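Local coordinates for stress-induced protein 1 (Caenorhabditis elegans, PDB 4YE0) that probably binds unfolded proteins as a small heat shock chaperone, represented here by its alpha-crystallin domain, at residues 6-10 with 11-15. Numbering follows the deposited sequence.
Sequences VENTA and QKFCV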
loop_
_atom_site.group_PDB
_atom_site.type_symbol
_atom_site.label_atom_id
_atom_site.label_comp_id
_atom_site.label_asym_id
_atom_site.label_seq_id
_atom_site.Cartn_x
_atom_site.Cartn_y
_atom_site.Cartn_z
ATOM N N VAL A 6 -3.351 18.924 -0.810
ATOM C CA VAL A 6 -2.311 19.730 -1.441
ATOM C C VAL A 6 -2.730 21.187 -1.267
ATOM O O VAL A 6 -3.860 21.556 -1.596
ATOM C CB VAL A 6 -2.153 19.417 -2.944
ATOM C CG1 VAL A 6 -1.111 20.333 -3.579
ATOM C CG2 VAL A 6 -1.774 17.956 -3.150
ATOM N N GLU A 7 -1.819 22.002 -0.741
ATOM C CA GLU A 7 -2.076 23.420 -0.495
ATOM C C GLU A 7 -0.990 24.236 -1.194
ATOM O O GLU A 7 0.169 23.821 -1.248
ATOM C CB GLU A 7 -2.068 23.697 1.009
ATOM C CG GLU A 7 -2.682 25.027 1.417
ATOM C CD GLU A 7 -2.021 25.617 2.650
ATOM O OE1 GLU A 7 -0.816 25.954 2.577
ATOM O OE2 GLU A 7 -2.705 25.750 3.690
ATOM N N ASN A 8 -1.369 25.395 -1.730
ATOM C CA ASN A 8 -0.468 26.178 -2.574
ATOM C C ASN A 8 -0.926 27.631 -2.729
ATOM O O ASN A 8 -1.674 27.966 -3.651
ATOM C CB ASN A 8 -0.345 25.502 -3.948
ATOM C CG ASN A 8 0.699 26.152 -4.840
ATOM O OD1 ASN A 8 1.456 27.023 -4.411
ATOM N ND2 ASN A 8 0.748 25.717 -6.093
ATOM N N THR A 9 -0.466 28.484 -1.818
ATOM C CA THR A 9 -0.753 29.916 -1.859
ATOM C C THR A 9 0.566 30.677 -2.010
ATOM O O THR A 9 1.619 30.064 -2.185
ATOM C CB THR A 9 -1.480 30.365 -0.573
ATOM O OG1 THR A 9 -0.612 30.211 0.557
ATOM C CG2 THR A 9 -2.743 29.538 -0.356
ATOM N N ALA A 10 0.512 32.006 -1.945
ATOM C CA ALA A 10 1.725 32.826 -1.939
ATOM C C ALA A 10 2.437 32.767 -0.585
ATOM O O ALA A 10 3.547 33.283 -0.440
ATOM C CB ALA A 10 1.391 34.267 -2.292
ATOM N N GLN A 11 1.797 32.141 0.400
ATOM C CA GLN A 11 2.340 32.053 1.747
ATOM C C GLN A 11 3.175 30.790 1.914
ATOM O O GLN A 11 4.354 30.856 2.264
ATOM C CB GLN A 11 1.198 32.065 2.773
ATOM C CG GLN A 11 1.591 32.630 4.130
ATOM C CD GLN A 11 2.071 34.069 4.045
ATOM O OE1 GLN A 11 3.085 34.431 4.639
ATOM N NE2 GLN A 11 1.351 34.892 3.289
ATOM N N LYS A 12 2.551 29.644 1.660
ATOM C CA LYS A 12 3.178 28.352 1.900
ATOM C C LYS A 12 2.759 27.324 0.862
ATOM O O LYS A 12 1.792 27.517 0.126
ATOM C CB LYS A 12 2.798 27.825 3.289
ATOM C CG LYS A 12 3.241 28.703 4.451
ATOM C CD LYS A 12 3.155 27.960 5.782
ATOM C CE LYS A 12 4.450 27.225 6.115
ATOM N NZ LYS A 12 5.490 28.136 6.682
ATOM N N PHE A 13 3.516 26.235 0.816
ATOM C CA PHE A 13 3.136 25.038 0.083
ATOM C C PHE A 13 2.988 23.935 1.117
ATOM O O PHE A 13 3.765 23.866 2.067
ATOM C CB PHE A 13 4.216 24.667 -0.932
ATOM C CG PHE A 13 3.872 23.473 -1.771
ATOM C CD1 PHE A 13 3.041 23.604 -2.875
ATOM C CD2 PHE A 13 4.381 22.218 -1.462
ATOM C CE1 PHE A 13 2.720 22.505 -3.652
ATOM C CE2 PHE A 13 4.063 21.117 -2.237
ATOM C CZ PHE A 13 3.233 21.261 -3.335
ATOM N N CYS A 14 1.985 23.083 0.948
ATOM C CA CYS A 14 1.763 22.003 1.896
ATOM C C CYS A 14 1.190 20.783 1.197
ATOM O O CYS A 14 0.318 20.897 0.341
ATOM C CB CYS A 14 0.831 22.454 3.020
ATOM S SG CYS A 14 1.135 21.615 4.591
ATOM N N VAL A 15 1.712 19.619 1.558
ATOM C CA VAL A 15 1.171 18.353 1.111
ATOM C C VAL A 15 0.935 17.505 2.356
ATOM O O VAL A 15 1.680 17.614 3.330
ATOM C CB VAL A 15 2.138 17.649 0.139
ATOM C CG1 VAL A 15 1.703 16.218 -0.117
ATOM C CG2 VAL A 15 2.209 18.416 -1.171
#
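Glu7 and Cys14 form the hydrogen-bonded pair of a tight antiparallel beta hairpin. Glu7 N gives its hydrogen to Cys14 O at 2.6 Å. Cys14 N reaches Glu7 O at 2.9 Å, from above the carbonyl plane. A third backbone bond runs from Thr9 N to Lys12 O at 3.1 Å and closes the ladder. The Thr9 hydroxyl then binds backbone N-H groups of the turn, as in an ST turn. With chi1 at 65°, OG1 sits between the backbone N and the carbonyl carbon. Thr9 OG1 accepts a hydrogen bond from Gln11 N at 3.1 Å and a weak one from Lys12 N.

Glu7 and Cys14 lie side by side on one face, CB to CB 3.7 Å. On the other face are Val6, Asn8, Phe13 and Val15. The edge of the Phe13 ring points at the flat face of the Asn8 amide, with Phe13 CD1 4.0 Å from Asn8 CG and the two planes 76° apart. Phe13 CD1 also lies 3.3 Å from Glu7 O. Phe13 CE1 lies 4.4 Å from Val6 CG1, a loose apolar contact. Asn8 OD1 takes a hydrogen bond from Lys86, which also binds Thr9 O.

The hairpin belongs to the immunoglobulin-like beta sandwich of the alpha-crystallin domain. Phe13 is buried against Leu61 and Pro62. Replacing Phe13 by alanine would probably open a gap beside Leu61 and Pro62 and leave the Asn8 amide face without its ring neighbour. Strand 6-8 is outermost in its sheet within the chain, while strand 12-18 pairs onward with strand 79-85.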